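Local coordinates for BH1478 protein (Bacillus halodurans, PDB 2QUP) that is of unknown function, belongs to the DUF327 family and folds into a single-chain bundle of four long helices, at residues L57-K70 with L115-I129. Sequence-based numbering, arbitrary orientation. Where two conformers were deposited one is given.
Sequences LSETRTIEELRKYK and LTDAVLAKEKKGLDI
Leu66 packs against Thr116 where helix 63-70 runs nearly antiparallel to helix 115-120, at 166° with axes 10.6 Å apart, while beyond the turns the backbones of Ser58 and Gly126 come close, their CA atoms 4.9 Å apart. The two methyls of Leu66 divide the packing: CD1 touches Leu115, whereas on the CD2 side the Leu66 and Thr116 side chains cross at about a right angle, with Leu66 CD2 3.7 Å from Thr116 CG2. Leu115 CD2 also lies 3.6 Å from Tyr69 CE2, and the Tyr69 ring also touches Val133 and Ile136 of helix 126-144. With CG swung opposite its own amide nitrogen (chi1 163°), Leu57 puts CD1 4.0 Å from Val119 CG2 and meets Leu115 tip to tip. One hydrogen bond spans the segments, from Lys70 NZ to Thr116 OG1 at 2.8 Å; Thr116 OG1 also bonds Leu112 O, and Lys70 NZ a glycerol, probably from the crystallisation liquor. An alanine in place of Lys70 would remove this donor and probably leave Thr116 OG1 without its cross-helix partner. Arg61, the first residue past helix 27-60, lays CG 3.7 Å from Ile129 CD1 and, in one of two conformers, bends at chi3 (-67°) so that NH2 donates to Ser58 O (2.9 Å). Thr62 OG1 then caps helix 63-70 by accepting from Glu65 N. Arg61 CB touches Lys124 CD, and Ser58 O approaches Gly126 CA; two interhelical turns thus pack together, closing one end of an antiparallel four-helix bundle.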
# COMPACT_ATOMS: atom_id res chain seq x y z
N LEU A 57 -10.84 -11.10 -1.43
CA LEU A 57 -11.92 -10.14 -1.68
C LEU A 57 -12.42 -10.28 -3.09
O LEU A 57 -13.60 -10.18 -3.30
CB LEU A 57 -11.48 -8.69 -1.46
CG LEU A 57 -12.34 -7.56 -2.06
CD1 LEU A 57 -13.76 -7.50 -1.47
CD2 LEU A 57 -11.64 -6.21 -1.91
N SER A 58 -11.52 -10.52 -4.04
CA SER A 58 -11.92 -10.73 -5.44
C SER A 58 -12.80 -11.98 -5.62
O SER A 58 -13.69 -12.03 -6.50
CB SER A 58 -10.68 -10.82 -6.31
OG SER A 58 -10.14 -12.13 -6.26
N GLU A 59 -12.55 -12.99 -4.78
CA GLU A 59 -13.28 -14.25 -4.79
C GLU A 59 -14.60 -14.15 -4.01
O GLU A 59 -15.63 -14.61 -4.48
CB GLU A 59 -12.43 -15.37 -4.16
CG GLU A 59 -11.14 -15.75 -4.87
CD GLU A 59 -11.35 -16.41 -6.23
OE1 GLU A 59 -10.88 -15.84 -7.23
OE2 GLU A 59 -11.96 -17.51 -6.30
N THR A 60 -14.56 -13.58 -2.81
CA THR A 60 -15.74 -13.56 -1.95
C THR A 60 -16.64 -12.38 -2.27
O THR A 60 -17.84 -12.58 -2.45
CB THR A 60 -15.42 -13.54 -0.46
OG1 THR A 60 -14.78 -12.30 -0.16
CG2 THR A 60 -14.51 -14.68 -0.08
N ARG A 61 -16.06 -11.20 -2.29
CA ARG A 61 -16.74 -9.92 -2.67
C ARG A 61 -17.77 -9.49 -1.59
O ARG A 61 -18.81 -9.01 -1.88
CB ARG A 61 -17.33 -9.93 -4.09
CG ARG A 61 -16.33 -10.35 -5.17
CD ARG A 61 -17.01 -10.81 -6.44
NE ARG A 61 -17.76 -12.06 -6.28
CZ ARG A 61 -17.31 -13.27 -6.63
NH1 ARG A 61 -18.08 -14.33 -6.44
NH2 ARG A 61 -16.10 -13.43 -7.15
N THR A 62 -17.38 -9.65 -0.35
CA THR A 62 -18.24 -9.28 0.74
C THR A 62 -17.68 -8.00 1.36
O THR A 62 -16.49 -7.70 1.21
CB THR A 62 -18.29 -10.40 1.81
OG1 THR A 62 -16.97 -10.63 2.31
CG2 THR A 62 -18.83 -11.72 1.23
N ILE A 63 -18.52 -7.27 2.08
CA ILE A 63 -18.07 -6.10 2.85
C ILE A 63 -17.16 -6.52 4.00
O ILE A 63 -16.25 -5.77 4.39
CB ILE A 63 -19.28 -5.25 3.37
CG1 ILE A 63 -20.02 -4.63 2.19
CG2 ILE A 63 -18.84 -4.13 4.30
CD1 ILE A 63 -21.50 -4.62 2.37
N GLU A 64 -17.36 -7.73 4.51
CA GLU A 64 -16.47 -8.29 5.50
C GLU A 64 -15.04 -8.43 4.97
O GLU A 64 -14.07 -8.21 5.69
CB GLU A 64 -17.00 -9.63 5.97
CG GLU A 64 -16.11 -10.33 7.02
CD GLU A 64 -16.42 -11.82 7.15
OE1 GLU A 64 -15.92 -12.47 8.10
OE2 GLU A 64 -17.18 -12.35 6.29
N GLU A 65 -14.89 -8.81 3.70
CA GLU A 65 -13.55 -8.97 3.14
C GLU A 65 -12.96 -7.62 2.72
O GLU A 65 -11.75 -7.42 2.85
CB GLU A 65 -13.49 -10.03 2.00
CG GLU A 65 -13.84 -11.53 2.42
CD GLU A 65 -13.31 -11.97 3.81
OE1 GLU A 65 -14.03 -12.65 4.55
OE2 GLU A 65 -12.15 -11.65 4.13
N LEU A 66 -13.82 -6.72 2.26
CA LEU A 66 -13.48 -5.31 2.05
C LEU A 66 -12.93 -4.63 3.32
O LEU A 66 -11.87 -4.01 3.30
CB LEU A 66 -14.68 -4.54 1.47
CG LEU A 66 -14.41 -3.11 0.97
CD1 LEU A 66 -13.53 -3.03 -0.29
CD2 LEU A 66 -15.70 -2.38 0.76
N ARG A 67 -13.64 -4.78 4.41
CA ARG A 67 -13.19 -4.24 5.68
C ARG A 67 -11.75 -4.68 5.98
O ARG A 67 -10.89 -3.84 6.26
CB ARG A 67 -14.12 -4.68 6.82
CG ARG A 67 -15.29 -3.73 7.12
CD ARG A 67 -16.46 -4.41 7.88
NE ARG A 67 -16.03 -5.43 8.84
CZ ARG A 67 -16.66 -6.59 9.06
NH1 ARG A 67 -17.78 -6.89 8.41
NH2 ARG A 67 -16.17 -7.44 9.94
N LYS A 68 -11.48 -5.99 5.89
CA LYS A 68 -10.16 -6.52 6.21
C LYS A 68 -9.09 -6.02 5.23
O LYS A 68 -7.98 -5.69 5.63
CB LYS A 68 -10.17 -8.06 6.30
CG LYS A 68 -8.79 -8.67 6.52
CD LYS A 68 -8.79 -9.98 7.29
CE LYS A 68 -7.37 -10.47 7.50
NZ LYS A 68 -6.52 -9.39 8.08
N TYR A 69 -9.44 -5.93 3.95
CA TYR A 69 -8.57 -5.39 2.89
C TYR A 69 -8.13 -3.95 3.15
O TYR A 69 -6.93 -3.64 3.18
CB TYR A 69 -9.32 -5.44 1.54
CG TYR A 69 -8.48 -4.94 0.39
CD1 TYR A 69 -7.40 -5.69 -0.08
CD2 TYR A 69 -8.74 -3.71 -0.22
CE1 TYR A 69 -6.61 -5.24 -1.13
CE2 TYR A 69 -7.94 -3.25 -1.27
CZ TYR A 69 -6.89 -4.02 -1.72
OH TYR A 69 -6.11 -3.57 -2.75
N LYS A 70 -9.11 -3.08 3.36
CA LYS A 70 -8.86 -1.66 3.56
C LYS A 70 -8.15 -1.40 4.89
O LYS A 70 -7.41 -0.45 4.98
CB LYS A 70 -10.15 -0.85 3.45
CG LYS A 70 -10.71 -0.86 2.01
CD LYS A 70 -12.12 -0.31 1.93
CE LYS A 70 -12.27 1.08 2.52
NZ LYS A 70 -13.63 1.58 2.15
N LEU A 115 -13.45 1.28 -5.27
CA LEU A 115 -13.51 -0.14 -5.00
C LEU A 115 -14.69 -0.47 -4.10
O LEU A 115 -15.44 -1.39 -4.40
CB LEU A 115 -12.20 -0.60 -4.33
CG LEU A 115 -12.10 -2.06 -3.90
CD1 LEU A 115 -12.10 -2.99 -5.11
CD2 LEU A 115 -10.84 -2.27 -3.09
N THR A 116 -14.82 0.26 -2.98
CA THR A 116 -16.00 0.21 -2.14
C THR A 116 -17.30 0.26 -2.91
O THR A 116 -18.18 -0.57 -2.71
CB THR A 116 -15.96 1.29 -1.08
OG1 THR A 116 -14.69 1.24 -0.43
CG2 THR A 116 -17.03 1.03 -0.03
N ASP A 117 -17.39 1.19 -3.85
CA ASP A 117 -18.54 1.30 -4.71
C ASP A 117 -18.81 0.05 -5.52
O ASP A 117 -19.95 -0.40 -5.62
CB ASP A 117 -18.33 2.48 -5.64
CG ASP A 117 -19.49 3.42 -5.62
OD1 ASP A 117 -19.74 4.04 -4.56
OD2 ASP A 117 -20.16 3.51 -6.67
N ALA A 118 -17.75 -0.51 -6.09
CA ALA A 118 -17.85 -1.64 -7.00
C ALA A 118 -18.28 -2.89 -6.24
O ALA A 118 -19.03 -3.72 -6.75
CB ALA A 118 -16.53 -1.86 -7.68
N VAL A 119 -17.80 -3.01 -5.01
CA VAL A 119 -18.16 -4.09 -4.10
C VAL A 119 -19.61 -3.91 -3.60
O VAL A 119 -20.33 -4.89 -3.41
CB VAL A 119 -17.12 -4.17 -2.92
CG1 VAL A 119 -17.60 -5.05 -1.79
CG2 VAL A 119 -15.78 -4.68 -3.44
N LEU A 120 -20.03 -2.66 -3.40
CA LEU A 120 -21.38 -2.39 -2.92
C LEU A 120 -22.43 -2.55 -4.02
O LEU A 120 -23.59 -2.83 -3.71
CB LEU A 120 -21.46 -0.99 -2.32
CG LEU A 120 -21.51 -0.80 -0.81
CD1 LEU A 120 -20.67 -1.78 -0.05
CD2 LEU A 120 -21.05 0.58 -0.51
N ALA A 121 -22.04 -2.37 -5.27
CA ALA A 121 -22.98 -2.43 -6.40
C ALA A 121 -23.50 -3.84 -6.70
O ALA A 121 -22.87 -4.84 -6.32
CB ALA A 121 -22.38 -1.82 -7.64
N LYS A 122 -24.64 -3.92 -7.37
CA LYS A 122 -25.51 -5.09 -7.29
C LYS A 122 -24.94 -6.29 -8.04
O LYS A 122 -24.78 -7.37 -7.46
CB LYS A 122 -26.94 -4.75 -7.76
CG LYS A 122 -27.80 -4.06 -6.70
CD LYS A 122 -28.59 -2.89 -7.29
CE LYS A 122 -30.04 -3.27 -7.59
NZ LYS A 122 -30.82 -3.47 -6.34
N GLU A 123 -24.62 -6.10 -9.31
CA GLU A 123 -23.71 -6.99 -10.02
C GLU A 123 -22.24 -6.68 -9.67
O GLU A 123 -21.91 -5.56 -9.26
CB GLU A 123 -24.00 -6.96 -11.54
CG GLU A 123 -23.30 -5.86 -12.37
CD GLU A 123 -23.48 -4.43 -11.85
OE1 GLU A 123 -22.47 -3.69 -11.82
OE2 GLU A 123 -24.62 -4.05 -11.48
N LYS A 124 -21.37 -7.68 -9.80
CA LYS A 124 -20.13 -7.74 -9.02
C LYS A 124 -19.13 -8.79 -9.56
O LYS A 124 -19.18 -9.96 -9.16
CB LYS A 124 -20.46 -8.04 -7.55
CG LYS A 124 -19.48 -7.47 -6.55
CD LYS A 124 -20.03 -7.51 -5.12
CE LYS A 124 -21.37 -8.24 -4.97
NZ LYS A 124 -22.52 -7.29 -4.84
N LYS A 125 -18.22 -8.36 -10.44
CA LYS A 125 -17.38 -9.28 -11.21
C LYS A 125 -15.98 -9.46 -10.63
O LYS A 125 -15.23 -8.50 -10.48
CB LYS A 125 -17.33 -8.86 -12.68
CG LYS A 125 -18.51 -9.37 -13.49
CD LYS A 125 -18.22 -9.36 -14.99
CE LYS A 125 -19.07 -8.33 -15.73
NZ LYS A 125 -18.23 -7.39 -16.54
N GLY A 126 -15.63 -10.70 -10.31
CA GLY A 126 -14.36 -11.03 -9.67
C GLY A 126 -13.12 -10.53 -10.39
O GLY A 126 -12.15 -10.19 -9.75
N LEU A 127 -13.13 -10.47 -11.73
CA LEU A 127 -11.92 -10.10 -12.46
C LEU A 127 -11.66 -8.60 -12.47
O LEU A 127 -10.49 -8.18 -12.37
CB LEU A 127 -11.92 -10.67 -13.87
CG LEU A 127 -10.59 -10.68 -14.62
CD1 LEU A 127 -9.52 -11.48 -13.89
CD2 LEU A 127 -10.85 -11.27 -15.99
N ASP A 128 -12.73 -7.82 -12.61
CA ASP A 128 -12.69 -6.36 -12.44
C ASP A 128 -12.21 -5.98 -11.04
O ASP A 128 -11.39 -5.10 -10.91
CB ASP A 128 -14.06 -5.74 -12.70
CG ASP A 128 -14.59 -6.03 -14.10
OD1 ASP A 128 -13.80 -6.26 -15.04
OD2 ASP A 128 -15.82 -6.02 -14.27
N ILE A 129 -12.74 -6.65 -10.02
CA ILE A 129 -12.28 -6.46 -8.63
C ILE A 129 -10.79 -6.78 -8.43
O ILE A 129 -10.05 -6.00 -7.83
CB ILE A 129 -13.19 -7.21 -7.63
CG1 ILE A 129 -14.62 -6.65 -7.72
CG2 ILE A 129 -12.65 -7.14 -6.21
CD1 ILE A 129 -15.53 -6.97 -6.57